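Local coordinates for type IV pilus biogenesis protein PilB (Streptococcus sanguinis, PDB 7B7P) that acts as a minor pilin of type IV pili with a direct role in adhesion, carrying a von Willebrand factor A-like domain with a metal-binding MIDAS site, at residues I35-K40 with K142-I147; E94-G99 with L106-L111; V255-D260 with P287-V292; G310-N315 with L332-Y337; N161-F166 with Q270-Q275. One frame throughout, in Å; residues are numbered along the deposited sequence.

Interaction 1 (I35-K40 with K142-I147)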
# COMPACT_ATOMS: atom_id res chain seq x y z
N ILE A 35 4.62 16.28 9.33
CA ILE A 35 4.69 17.69 8.93
C ILE A 35 3.38 18.05 8.24
O ILE A 35 2.91 17.34 7.35
CB ILE A 35 5.90 17.94 8.01
CG1 ILE A 35 7.20 17.59 8.72
CG2 ILE A 35 5.95 19.39 7.60
CD1 ILE A 35 8.40 18.25 8.10
N LEU A 36 2.79 19.18 8.65
CA LEU A 36 1.48 19.60 8.18
C LEU A 36 1.54 20.95 7.48
O LEU A 36 2.28 21.84 7.90
CB LEU A 36 0.50 19.68 9.35
CG LEU A 36 0.54 18.48 10.29
CD1 LEU A 36 -0.49 18.68 11.38
CD2 LEU A 36 0.27 17.17 9.54
N ASP A 37 0.73 21.11 6.43
CA ASP A 37 0.51 22.43 5.84
C ASP A 37 -0.68 23.10 6.53
O ASP A 37 -1.33 22.54 7.41
CB ASP A 37 0.33 22.33 4.32
CG ASP A 37 -0.90 21.51 3.90
OD1 ASP A 37 -2.01 21.76 4.41
OD2 ASP A 37 -0.75 20.63 3.03
N ASP A 38 -0.98 24.34 6.12
CA ASP A 38 -2.05 25.10 6.79
C ASP A 38 -3.49 24.56 6.51
O ASP A 38 -4.45 25.24 6.87
CB ASP A 38 -1.96 26.59 6.41
CG ASP A 38 -2.28 26.85 4.94
OD1 ASP A 38 -2.52 25.89 4.17
OD2 ASP A 38 -2.28 28.05 4.55
N SER A 39 -3.70 23.39 5.89
CA SER A 39 -5.04 22.83 5.82
C SER A 39 -5.40 22.06 7.10
O SER A 39 -6.57 22.04 7.49
CB SER A 39 -5.18 21.94 4.59
OG SER A 39 -5.01 20.57 4.91
N LYS A 40 -4.41 21.46 7.76
CA LYS A 40 -4.63 20.76 9.02
C LYS A 40 -4.02 21.49 10.22
O LYS A 40 -3.86 20.88 11.28
CB LYS A 40 -4.09 19.33 8.95
CG LYS A 40 -4.74 18.47 7.88
CD LYS A 40 -4.70 16.98 8.25
CE LYS A 40 -6.01 16.30 7.82
NZ LYS A 40 -6.04 14.85 8.16
N LYS A 142 0.46 19.98 -2.53
CA LYS A 142 0.75 21.12 -3.40
C LYS A 142 2.24 21.43 -3.49
O LYS A 142 3.09 20.53 -3.45
CB LYS A 142 0.06 22.39 -2.89
CG LYS A 142 -0.95 23.07 -3.79
CD LYS A 142 -1.98 22.12 -4.34
CE LYS A 142 -3.26 22.88 -4.61
NZ LYS A 142 -4.27 22.00 -5.26
N GLY A 143 2.53 22.72 -3.64
CA GLY A 143 3.81 23.30 -3.30
C GLY A 143 3.58 24.18 -2.09
O GLY A 143 4.08 25.31 -2.02
N LYS A 144 2.78 23.69 -1.14
CA LYS A 144 2.54 24.38 0.12
C LYS A 144 3.78 24.32 1.01
O LYS A 144 4.66 23.47 0.85
CB LYS A 144 1.36 23.76 0.87
CG LYS A 144 0.05 23.73 0.13
CD LYS A 144 -0.82 24.93 0.47
CE LYS A 144 -2.08 24.50 1.20
NZ LYS A 144 -2.71 25.65 1.89
N LYS A 145 3.82 25.24 1.98
CA LYS A 145 5.00 25.46 2.82
C LYS A 145 5.17 24.41 3.91
O LYS A 145 6.27 23.87 4.08
CB LYS A 145 4.94 26.85 3.45
CG LYS A 145 6.30 27.50 3.61
CD LYS A 145 6.22 28.72 4.52
CE LYS A 145 7.11 29.86 4.03
NZ LYS A 145 6.58 30.50 2.79
N GLY A 146 4.14 24.12 4.70
CA GLY A 146 4.36 23.20 5.80
C GLY A 146 4.86 23.90 7.05
O GLY A 146 6.07 24.02 7.28
N ILE A 147 3.92 24.33 7.88
CA ILE A 147 4.15 25.37 8.87
C ILE A 147 3.85 24.89 10.28
O ILE A 147 3.66 25.68 11.18
CB ILE A 147 3.32 26.63 8.52
CG1 ILE A 147 1.92 26.23 8.04
CG2 ILE A 147 4.01 27.44 7.45
CD1 ILE A 147 0.94 25.95 9.16

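Interaction 2 (E94-G99 with L106-L111)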
# COMPACT_ATOMS: atom_id res chain seq x y z
N GLU A 94 8.67 27.23 9.58
CA GLU A 94 8.60 26.22 8.54
C GLU A 94 9.43 25.00 8.93
O GLU A 94 10.55 25.15 9.42
CB GLU A 94 9.06 26.79 7.19
CG GLU A 94 9.25 25.71 6.13
CD GLU A 94 9.51 26.27 4.73
OE1 GLU A 94 9.83 27.48 4.61
OE2 GLU A 94 9.40 25.50 3.76
N PHE A 95 8.88 23.80 8.69
CA PHE A 95 9.58 22.54 8.94
C PHE A 95 9.78 21.78 7.63
O PHE A 95 8.98 21.91 6.70
CB PHE A 95 8.83 21.65 9.91
CG PHE A 95 8.40 22.34 11.15
CD1 PHE A 95 7.24 23.08 11.17
CD2 PHE A 95 9.16 22.26 12.32
CE1 PHE A 95 6.83 23.73 12.32
CE2 PHE A 95 8.76 22.90 13.47
CZ PHE A 95 7.59 23.64 13.47
N LYS A 96 10.84 20.97 7.60
CA LYS A 96 11.28 20.30 6.39
C LYS A 96 12.12 19.09 6.77
O LYS A 96 13.01 19.21 7.61
CB LYS A 96 12.11 21.24 5.50
CG LYS A 96 11.79 21.13 4.03
CD LYS A 96 12.76 21.95 3.19
CE LYS A 96 12.04 22.71 2.07
NZ LYS A 96 12.81 23.92 1.65
N THR A 97 11.84 17.95 6.14
CA THR A 97 12.74 16.81 6.22
C THR A 97 13.90 17.01 5.25
O THR A 97 13.77 17.69 4.23
CB THR A 97 11.99 15.51 5.92
OG1 THR A 97 11.60 15.49 4.54
CG2 THR A 97 10.75 15.39 6.81
N GLU A 98 15.06 16.44 5.59
CA GLU A 98 16.30 16.75 4.89
C GLU A 98 17.22 15.53 4.83
O GLU A 98 18.41 15.61 5.12
CB GLU A 98 17.04 17.92 5.55
CG GLU A 98 16.28 19.24 5.54
CD GLU A 98 16.75 20.19 4.43
OE1 GLU A 98 17.95 20.13 4.06
OE2 GLU A 98 15.91 20.98 3.92
N GLY A 99 16.67 14.38 4.43
CA GLY A 99 17.50 13.18 4.33
C GLY A 99 17.93 12.63 5.68
O GLY A 99 17.20 12.68 6.67
N LEU A 106 16.91 13.46 9.21
CA LEU A 106 17.17 14.86 9.47
C LEU A 106 15.92 15.71 9.29
O LEU A 106 15.02 15.37 8.52
CB LEU A 106 18.27 15.39 8.55
CG LEU A 106 19.59 14.65 8.78
CD1 LEU A 106 20.67 15.26 7.94
CD2 LEU A 106 19.97 14.68 10.26
N ILE A 107 15.88 16.82 10.03
CA ILE A 107 14.82 17.81 9.91
C ILE A 107 15.46 19.19 9.90
O ILE A 107 16.49 19.43 10.53
CB ILE A 107 13.79 17.67 11.04
CG1 ILE A 107 12.58 18.56 10.80
CG2 ILE A 107 14.41 18.02 12.39
CD1 ILE A 107 11.53 18.42 11.87
N SER A 108 14.85 20.11 9.16
CA SER A 108 15.30 21.49 9.15
C SER A 108 14.21 22.38 9.70
O SER A 108 13.02 22.19 9.42
CB SER A 108 15.74 21.93 7.75
OG SER A 108 14.73 22.66 7.09
N TYR A 109 14.61 23.32 10.53
CA TYR A 109 13.73 24.32 11.11
C TYR A 109 14.03 25.68 10.50
O TYR A 109 15.19 26.00 10.24
CB TYR A 109 13.89 24.40 12.62
CG TYR A 109 13.74 23.12 13.37
CD1 TYR A 109 12.55 22.41 13.35
CD2 TYR A 109 14.78 22.66 14.16
CE1 TYR A 109 12.41 21.24 14.08
CE2 TYR A 109 14.66 21.50 14.90
CZ TYR A 109 13.47 20.79 14.86
OH TYR A 109 13.36 19.63 15.59
N ASN A 110 12.98 26.46 10.30
CA ASN A 110 13.08 27.85 9.90
C ASN A 110 12.23 28.65 10.87
O ASN A 110 11.10 28.26 11.17
CB ASN A 110 12.62 28.05 8.45
CG ASN A 110 12.84 29.46 7.96
OD1 ASN A 110 12.31 30.42 8.53
ND2 ASN A 110 13.63 29.60 6.90
N LEU A 111 12.78 29.75 11.40
CA LEU A 111 12.04 30.57 12.36
C LEU A 111 12.53 32.01 12.21
O LEU A 111 13.50 32.41 12.85
CB LEU A 111 12.19 30.06 13.78
CG LEU A 111 11.41 30.86 14.83
CD1 LEU A 111 9.97 31.10 14.37
CD2 LEU A 111 11.44 30.17 16.18
O HOH W 1 12.78 24.76 6.83

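Interaction 3 (V255-D260 with P287-V292)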
# COMPACT_ATOMS: atom_id res chain seq x y z
N VAL A 255 -4.53 -23.18 -17.04
CA VAL A 255 -4.12 -21.96 -17.75
C VAL A 255 -4.22 -20.77 -16.80
O VAL A 255 -4.19 -20.93 -15.58
CB VAL A 255 -4.97 -21.76 -19.02
CG1 VAL A 255 -4.53 -22.75 -20.09
CG2 VAL A 255 -6.46 -21.94 -18.70
N THR A 256 -4.32 -19.55 -17.33
CA THR A 256 -4.16 -18.34 -16.52
C THR A 256 -5.40 -17.45 -16.67
O THR A 256 -5.58 -16.80 -17.70
CB THR A 256 -2.87 -17.60 -16.93
OG1 THR A 256 -1.77 -18.51 -16.87
CG2 THR A 256 -2.59 -16.40 -16.01
N ASN A 257 -6.23 -17.41 -15.63
CA ASN A 257 -7.51 -16.70 -15.63
C ASN A 257 -7.46 -15.70 -14.47
O ASN A 257 -8.11 -15.90 -13.44
CB ASN A 257 -8.68 -17.67 -15.49
CG ASN A 257 -10.06 -17.01 -15.70
OD1 ASN A 257 -10.19 -15.79 -15.65
ND2 ASN A 257 -11.10 -17.83 -15.94
N PRO A 258 -6.69 -14.63 -14.61
CA PRO A 258 -6.54 -13.69 -13.48
C PRO A 258 -7.83 -12.99 -13.09
O PRO A 258 -8.05 -12.71 -11.90
CB PRO A 258 -5.47 -12.70 -14.00
CG PRO A 258 -5.61 -12.73 -15.49
CD PRO A 258 -6.02 -14.14 -15.84
N GLY A 259 -8.71 -12.71 -14.05
CA GLY A 259 -10.00 -12.14 -13.69
C GLY A 259 -10.75 -12.96 -12.65
O GLY A 259 -11.27 -12.42 -11.67
N ASP A 260 -10.80 -14.29 -12.83
CA ASP A 260 -11.54 -15.09 -11.85
C ASP A 260 -10.83 -15.08 -10.50
O ASP A 260 -11.48 -14.98 -9.45
CB ASP A 260 -11.77 -16.53 -12.36
CG ASP A 260 -12.97 -17.22 -11.66
OD1 ASP A 260 -13.87 -16.53 -11.14
OD2 ASP A 260 -13.00 -18.46 -11.59
N PRO A 287 -2.18 -13.63 -19.72
CA PRO A 287 -3.61 -13.94 -19.57
C PRO A 287 -4.16 -14.65 -20.79
O PRO A 287 -3.98 -14.21 -21.93
CB PRO A 287 -4.25 -12.56 -19.38
CG PRO A 287 -3.16 -11.72 -18.82
CD PRO A 287 -1.89 -12.21 -19.48
N ASN A 288 -4.84 -15.77 -20.57
CA ASN A 288 -5.32 -16.53 -21.71
C ASN A 288 -6.62 -17.27 -21.41
O ASN A 288 -6.91 -18.27 -22.07
CB ASN A 288 -4.26 -17.58 -22.20
CG ASN A 288 -3.93 -18.61 -21.13
OD1 ASN A 288 -4.36 -18.51 -19.96
ND2 ASN A 288 -3.21 -19.64 -21.52
N ALA A 289 -7.37 -16.84 -20.39
CA ALA A 289 -8.62 -17.51 -20.04
C ALA A 289 -9.55 -16.50 -19.38
O ALA A 289 -9.11 -15.53 -18.76
CB ALA A 289 -8.36 -18.72 -19.13
N TYR A 290 -10.85 -16.75 -19.50
CA TYR A 290 -11.88 -15.91 -18.89
C TYR A 290 -13.15 -16.76 -18.78
O TYR A 290 -13.27 -17.80 -19.43
CB TYR A 290 -12.13 -14.62 -19.69
CG TYR A 290 -12.47 -14.87 -21.18
CD1 TYR A 290 -11.46 -15.01 -22.13
CD2 TYR A 290 -13.79 -15.00 -21.60
CE1 TYR A 290 -11.76 -15.26 -23.47
CE2 TYR A 290 -14.10 -15.24 -22.91
CZ TYR A 290 -13.10 -15.38 -23.84
OH TYR A 290 -13.42 -15.64 -25.16
N LEU A 291 -14.06 -16.33 -17.91
CA LEU A 291 -15.36 -16.98 -17.77
C LEU A 291 -16.45 -16.10 -18.34
O LEU A 291 -16.41 -14.88 -18.19
CB LEU A 291 -15.67 -17.30 -16.31
CG LEU A 291 -14.74 -18.38 -15.76
CD1 LEU A 291 -15.00 -18.68 -14.30
CD2 LEU A 291 -14.88 -19.62 -16.59
N VAL A 292 -17.44 -16.71 -19.01
CA VAL A 292 -18.59 -15.95 -19.48
C VAL A 292 -19.80 -16.25 -18.60
O VAL A 292 -19.89 -17.29 -17.95
CB VAL A 292 -18.91 -16.17 -20.98
CG1 VAL A 292 -17.74 -15.69 -21.83
CG2 VAL A 292 -19.29 -17.63 -21.28
O HOH W 2 -1.09 -20.63 -19.04

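Interaction 4 (G310-N315 with L332-Y337)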
# COMPACT_ATOMS: atom_id res chain seq x y z
N GLY A 310 -6.41 -25.54 -30.19
CA GLY A 310 -6.22 -25.40 -28.76
C GLY A 310 -6.88 -24.19 -28.12
O GLY A 310 -6.31 -23.60 -27.19
N ARG A 311 -8.06 -23.80 -28.60
CA ARG A 311 -8.73 -22.67 -27.98
C ARG A 311 -10.24 -22.71 -28.20
O ARG A 311 -10.74 -23.31 -29.16
CB ARG A 311 -8.18 -21.34 -28.49
CG ARG A 311 -8.34 -21.12 -29.97
CD ARG A 311 -8.01 -19.68 -30.27
NE ARG A 311 -8.20 -19.34 -31.67
CZ ARG A 311 -7.25 -19.41 -32.60
NH1 ARG A 311 -6.03 -19.85 -32.29
NH2 ARG A 311 -7.53 -19.06 -33.85
N VAL A 312 -10.95 -22.07 -27.28
CA VAL A 312 -12.39 -21.83 -27.37
C VAL A 312 -12.64 -20.36 -27.10
O VAL A 312 -12.19 -19.82 -26.08
CB VAL A 312 -13.17 -22.70 -26.37
CG1 VAL A 312 -14.64 -22.35 -26.41
CG2 VAL A 312 -12.95 -24.18 -26.67
N THR A 313 -13.36 -19.70 -27.99
CA THR A 313 -13.55 -18.27 -27.84
C THR A 313 -15.02 -17.91 -28.00
O THR A 313 -15.83 -18.68 -28.55
CB THR A 313 -12.64 -17.52 -28.82
OG1 THR A 313 -13.00 -16.13 -28.85
CG2 THR A 313 -12.69 -18.16 -30.21
N PHE A 314 -15.38 -16.76 -27.45
CA PHE A 314 -16.73 -16.23 -27.57
C PHE A 314 -16.67 -14.96 -28.41
O PHE A 314 -15.92 -14.04 -28.08
CB PHE A 314 -17.36 -15.98 -26.21
CG PHE A 314 -17.64 -17.25 -25.43
CD1 PHE A 314 -16.64 -17.86 -24.67
CD2 PHE A 314 -18.91 -17.83 -25.46
CE1 PHE A 314 -16.91 -19.04 -23.96
CE2 PHE A 314 -19.18 -18.99 -24.74
CZ PHE A 314 -18.18 -19.60 -24.00
N ASN A 315 -17.45 -14.95 -29.50
CA ASN A 315 -17.53 -13.77 -30.38
C ASN A 315 -17.97 -12.54 -29.60
O ASN A 315 -17.39 -11.46 -29.75
CB ASN A 315 -18.49 -14.04 -31.54
CG ASN A 315 -17.97 -15.09 -32.51
OD1 ASN A 315 -16.77 -15.15 -32.80
ND2 ASN A 315 -18.87 -15.93 -33.02
N LEU A 332 -16.04 -21.35 -20.41
CA LEU A 332 -14.63 -21.03 -20.35
C LEU A 332 -14.15 -20.59 -21.72
O LEU A 332 -14.24 -21.34 -22.69
CB LEU A 332 -13.81 -22.24 -19.88
CG LEU A 332 -12.29 -22.03 -19.78
CD1 LEU A 332 -11.94 -21.10 -18.62
CD2 LEU A 332 -11.52 -23.36 -19.63
N GLY A 333 -13.64 -19.36 -21.80
CA GLY A 333 -12.83 -18.96 -22.94
C GLY A 333 -11.37 -19.22 -22.58
O GLY A 333 -10.95 -18.98 -21.46
N TYR A 334 -10.61 -19.74 -23.55
CA TYR A 334 -9.20 -20.01 -23.28
C TYR A 334 -8.45 -20.28 -24.57
O TYR A 334 -9.03 -20.69 -25.57
CB TYR A 334 -9.02 -21.19 -22.34
CG TYR A 334 -9.42 -22.49 -22.95
CD1 TYR A 334 -10.77 -22.85 -23.02
CD2 TYR A 334 -8.48 -23.38 -23.44
CE1 TYR A 334 -11.17 -24.06 -23.57
CE2 TYR A 334 -8.86 -24.61 -23.98
CZ TYR A 334 -10.22 -24.94 -24.05
OH TYR A 334 -10.65 -26.13 -24.58
N ASP A 335 -7.13 -20.09 -24.50
CA ASP A 335 -6.20 -20.38 -25.59
C ASP A 335 -4.97 -21.05 -24.98
O ASP A 335 -4.15 -20.39 -24.31
CB ASP A 335 -5.84 -19.09 -26.32
CG ASP A 335 -4.68 -19.26 -27.27
OD1 ASP A 335 -4.40 -20.40 -27.65
OD2 ASP A 335 -4.08 -18.24 -27.67
N LEU A 336 -4.82 -22.36 -25.21
CA LEU A 336 -3.70 -23.09 -24.62
C LEU A 336 -2.34 -22.60 -25.11
O LEU A 336 -1.35 -22.79 -24.42
CB LEU A 336 -3.82 -24.60 -24.91
CG LEU A 336 -5.06 -25.30 -24.36
CD1 LEU A 336 -5.33 -26.62 -25.08
CD2 LEU A 336 -4.89 -25.53 -22.89
N TYR A 337 -2.27 -21.98 -26.27
CA TYR A 337 -0.99 -21.54 -26.82
C TYR A 337 -0.67 -20.08 -26.54
O TYR A 337 0.43 -19.64 -26.90
CB TYR A 337 -0.96 -21.80 -28.32
CG TYR A 337 -1.10 -23.28 -28.60
CD1 TYR A 337 -0.07 -24.16 -28.28
CD2 TYR A 337 -2.27 -23.80 -29.13
CE1 TYR A 337 -0.19 -25.51 -28.51
CE2 TYR A 337 -2.40 -25.15 -29.37
CZ TYR A 337 -1.35 -26.01 -29.06
OH TYR A 337 -1.48 -27.35 -29.30

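Interaction 5 (N161-F166 with Q270-Q275)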
# COMPACT_ATOMS: atom_id res chain seq x y z
N ASN A 161 -7.92 -2.15 11.39
CA ASN A 161 -7.75 -3.51 10.91
C ASN A 161 -7.39 -3.49 9.43
O ASN A 161 -7.78 -2.59 8.69
CB ASN A 161 -9.01 -4.34 11.16
CG ASN A 161 -9.52 -4.18 12.58
OD1 ASN A 161 -8.88 -4.63 13.53
ND2 ASN A 161 -10.67 -3.54 12.73
N ILE A 162 -6.63 -4.50 9.02
CA ILE A 162 -6.14 -4.60 7.65
C ILE A 162 -6.40 -6.01 7.14
O ILE A 162 -6.05 -6.99 7.80
CB ILE A 162 -4.63 -4.28 7.57
CG1 ILE A 162 -4.37 -2.80 7.87
CG2 ILE A 162 -4.08 -4.69 6.22
CD1 ILE A 162 -2.88 -2.48 8.08
N ALA A 163 -7.00 -6.10 5.96
CA ALA A 163 -7.20 -7.38 5.30
C ALA A 163 -6.38 -7.41 4.02
O ALA A 163 -6.31 -6.42 3.29
CB ALA A 163 -8.67 -7.62 4.99
N VAL A 164 -5.75 -8.56 3.76
CA VAL A 164 -4.91 -8.75 2.59
C VAL A 164 -5.34 -10.04 1.94
O VAL A 164 -5.30 -11.10 2.57
CB VAL A 164 -3.42 -8.80 2.94
CG1 VAL A 164 -2.60 -9.01 1.68
CG2 VAL A 164 -2.98 -7.52 3.67
N SER A 165 -5.78 -9.97 0.69
CA SER A 165 -6.10 -11.18 -0.05
C SER A 165 -4.95 -11.48 -1.00
O SER A 165 -4.63 -10.66 -1.87
CB SER A 165 -7.42 -11.06 -0.81
OG SER A 165 -7.72 -12.32 -1.39
N PHE A 166 -4.34 -12.64 -0.81
CA PHE A 166 -3.32 -13.15 -1.71
C PHE A 166 -3.98 -13.95 -2.81
O PHE A 166 -4.76 -14.86 -2.52
CB PHE A 166 -2.32 -14.03 -0.96
CG PHE A 166 -1.36 -13.25 -0.11
CD1 PHE A 166 -0.27 -12.62 -0.69
CD2 PHE A 166 -1.57 -13.13 1.25
CE1 PHE A 166 0.61 -11.88 0.10
CE2 PHE A 166 -0.70 -12.40 2.03
CZ PHE A 166 0.39 -11.77 1.46
N GLN A 270 -14.61 -7.83 0.34
CA GLN A 270 -15.81 -7.04 0.63
C GLN A 270 -16.47 -7.48 1.94
O GLN A 270 -17.07 -6.66 2.63
CB GLN A 270 -16.80 -7.13 -0.52
CG GLN A 270 -16.41 -6.38 -1.79
CD GLN A 270 -16.12 -4.90 -1.57
OE1 GLN A 270 -15.35 -4.30 -2.32
NE2 GLN A 270 -16.76 -4.31 -0.57
N SER A 271 -16.34 -8.75 2.29
CA SER A 271 -16.99 -9.28 3.47
C SER A 271 -16.14 -9.18 4.72
O SER A 271 -16.54 -9.69 5.77
CB SER A 271 -17.38 -10.74 3.24
OG SER A 271 -16.29 -11.58 3.57
N GLN A 272 -14.97 -8.55 4.64
CA GLN A 272 -14.14 -8.34 5.82
C GLN A 272 -14.32 -6.93 6.35
O GLN A 272 -14.52 -6.00 5.56
CB GLN A 272 -12.66 -8.57 5.49
CG GLN A 272 -12.33 -10.03 5.28
CD GLN A 272 -12.56 -10.85 6.54
OE1 GLN A 272 -12.05 -10.51 7.60
NE2 GLN A 272 -13.33 -11.92 6.43
N PRO A 273 -14.28 -6.75 7.67
CA PRO A 273 -14.59 -5.43 8.24
C PRO A 273 -13.46 -4.42 8.13
O PRO A 273 -13.74 -3.21 8.21
CB PRO A 273 -14.91 -5.74 9.72
CG PRO A 273 -14.91 -7.22 9.85
CD PRO A 273 -14.13 -7.78 8.71
N ALA A 274 -12.22 -4.87 7.95
CA ALA A 274 -11.02 -4.04 7.89
C ALA A 274 -11.21 -2.74 7.13
O ALA A 274 -11.96 -2.68 6.15
CB ALA A 274 -9.87 -4.82 7.25
N GLN A 275 -10.54 -1.68 7.56
CA GLN A 275 -10.64 -0.41 6.86
C GLN A 275 -9.57 -0.22 5.79
O GLN A 275 -9.74 0.61 4.89
CB GLN A 275 -10.58 0.73 7.88
CG GLN A 275 -10.95 2.10 7.34
CD GLN A 275 -9.87 3.12 7.62
OE1 GLN A 275 -9.03 2.91 8.51
NE2 GLN A 275 -9.87 4.21 6.86

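Interaction 1 (I35-K40 with K142-I147)
Lys144 rests its CB on the CB of Asp37, 3.9 Å away. Its chain is bent at chi2 and chi3, and NZ meets the carboxylate of Asp38. The two side chains cross at about a right angle, and Lys144 NZ forms a salt bridge with Asp38 OD1. The modelled separation is too short to be taken literally, so its exact geometry is doubtful. Asp37 OD1 lies 4.7 Å from Lys144 NZ. It is not in contact, but its charge may add to the attraction. Gly146 follows, with its CA 3.3 Å from Leu36 O in a CA-H...O contact. Its phi of 87° and psi of 89° would jam a side chain against the preceding carbonyl, which calls for glycine. Ile147 N donates to the same Leu36 O over 3.0 Å. The bond is bent, 133° at the hydrogen, but lies in the carbonyl plane. Ile147 CD1 then reaches Asp38, 3.9 Å from its CA and 4.0 Å from its CB. Asp37 OD2 is held by Ala141 N. Asp37 OD1 accepts from Ser39 N at 2.8 Å, which makes an Asx turn where the chain leaves strand 32-36, beside the loop that enters its antiparallel neighbour 148-152.

Interaction 2 (E94-G99 with L106-L111)
Phe95 meets the ring of Tyr109 rim to rim, its CD2 3.5 Å from Tyr109 CD1. The planes stand at 88°, yet neither ring lies over the face of the other. Phe95 CD2 comes in at the edge of the tyrosine ring, near its plane. In both residues CG stands anti to the carbonyl carbon (chi1 -49° for Phe95 and -54° for Tyr109), and both side chains leave the same face of the sheet. They form a non-hydrogen-bonded pair, as do Thr97 and Ile107. Glu94 with Asn110 and Lys96 with Ser108 are the hydrogen-bonded pairs and point to the other face. The ladder is uneven. Ser108 N gives a short, straight bond to Lys96 O of 2.6 Å, while the return bond from Lys96 N to Ser108 O is weak. Near the turn, Leu106 N donates to Gly99 O at 2.7 Å. Glu98 N reaches Leu106 O from well above the carbonyl plane.

On the face of Ser108 the contacts are mixed. Glu98 CG, anti to the carbonyl carbon, touches Ser108 CB at 3.5 Å. Ser108 OG lies 3.4 Å from Lys96 CB and also bonds a water at 2.9 Å.

The two strands form the beta hairpin 92-101/104-112, which strand 124-130 extends beyond Tyr109 and Ile107. The aromatic face turns toward helix 9-27: Phe95 touches Val23, and Tyr109 OH bonds Asp24 OD1. Phe95 and Ile107 also reach Ile149 of strand 148-152.

Interaction 3 (V255-D260 with P287-V292)
Asn288 and Thr256 are tied by two hydrogen bonds. Thr256 N donates to Asn288 OD1 at 2.8 Å, and Asn288 N returns a nearly straight bond of 3.1 Å to Thr256 O. Both donors lie in the plane of the carbonyl they meet. Asn288 CG sits between the backbone N and the carbonyl carbon (chi1 62°), and the side chains of Thr256 and Asn288 cross at about a right angle. A second polar feature is the N-cap. Asn257 OD1 accepts from Asp260 N over 3.3 Å at the start of helix 258-270, and Asn257 ND2 bonds Thr221 O.

The position of Thr256 is consistent with a place in the MIDAS of the von Willebrand factor A-like domain. A magnesium ion lies about 3 Å from the side chain of Thr256 at the nearest atoms, close to the magnesium-binding residues Ser173 and Asp284. Thr256 OG1 bonds a water at 3.1 Å.

The remaining contacts are apolar or mixed. Val255 CG2 meets Ala289 CB at 3.8 Å. Pro258 CG and Pro287 CB are 4.1 Å apart, with the two prolines crossing at about a right angle. Leu291 CD1 packs 3.4 Å from Asp260 OD2, a carboxylate that is also in a salt bridge with Arg263.

Interaction 4 (G310-N315 with L332-Y337)
Tyr334 folds its ring back over the neighbouring strand, so that Val312 N lies 4.2 Å above the ring plane, over its centre. Its CG stands between the backbone N and the carbonyl carbon (chi1 68°). The N-H of Val312 is used on the backbone instead: it donates to Tyr334 O at 2.9 Å, nearly in line with the carbonyl. Tyr334 N answers with a bond to Val312 O of 3.0 Å. On the face of the sheet that Val312 and Tyr334 share, Val312 CG2 touches Tyr334 CE1 at 3.6 Å. The hydroxyl of Tyr334 bonds that of Tyr329.

Arg311 and Asp335 form the non-hydrogen-bonded pair and point to the other face, with their CB atoms 3.9 Å apart. Further on, Leu336 N donates to Gly310 O at 2.8 Å. The CA of Gly310 sits 3.9 Å from Tyr337 CE2, and the glycine, at positive phi, lies close against that ring. At the other end, Phe314 brings CE1, at its ring edge, toward Leu332 O.

Asp335 OD1 accepts from Tyr337 N, which approaches from above the carboxylate plane. This makes an Asx turn at the end of the strand. Asp335 OD2 accepts from Arg339 N and Asp340 N. The strands are splayed, at 129° to each other. They form the inner pair of a small four-stranded antiparallel sheet, inserted between strand 276-283 and helix 341-358 of the von Willebrand factor A-like fold.

Interaction 5 (N161-F166 with Q270-Q275)
Asn161 meets Ala274 and Gln275 just before strand 162-169 begins. Its CB lies 3.9 Å from Ala274 CA and 4.0 Å from Ala274 CB. Its carbonyl oxygen has two neighbours. Gln275 N donates to Asn161 O over 3.1 Å, a weak bond bent to 133° at the hydrogen. Ala274 CB lies 3.4 Å from the same oxygen, Asn161 O. The bond from Gln275 N to Asn161 O is the one hydrogen bond between the two segments, and it joins backbone to backbone.

Ile162 takes part through its backbone. Ile162 C is 3.7 Å from Ala274 CB, while the Ile162 side chain points away from the loop. Ala163 comes next and points the other way, toward the loop. Ala163 N is 3.4 Å from Ala274 CB, and the two methyl groups, Ala163 CB and Ala274 CB, meet at 3.8 Å. The single methyl of Ala274 thus lies against the backbone from Asn161 to Ala163. Gln272 adds a looser contact, with its CB 4.1 Å from Ala163 CB. Beyond Ala163 the strand leaves the loop.

The loop 271-275 joins helix 258-270 to strand 276-283. That strand runs parallel to 162-169, and Ala163 bonds its backbone to Leu276 there. Strand 212-219 lies parallel on the other edge of 162-169. Ala163 packs on Leu269 of helix 258-270. Ile162 faces the opposite side of the sheet, against Ile416 and Leu420 of helix 402-424, as expected for the alpha/beta core of a von Willebrand factor A-like domain.

How the interactions relate
Interactions 1 and 2 belong to one end of the chain and interactions 3 and 4 to the other, with centres 46 to 59 Å apart across these pairs. Interaction 2 is nested in the loop closed by interaction 1, and the two touch where Gly146 O meets Phe95 N. Interactions 3 and 4 share a sheet through neighbouring strands 289-291 and 332-335. These two are buried; the other three are partly buried. Interactions 2 and 4 are antiparallel strand ladders with aromatic contacts. Interaction 1 adds a surface salt bridge, and interaction 3 uses the side-chain amide of Asn288, next to Thr256 and the magnesium ion. Interaction 5, away from the metal, rests mainly on methyl contacts.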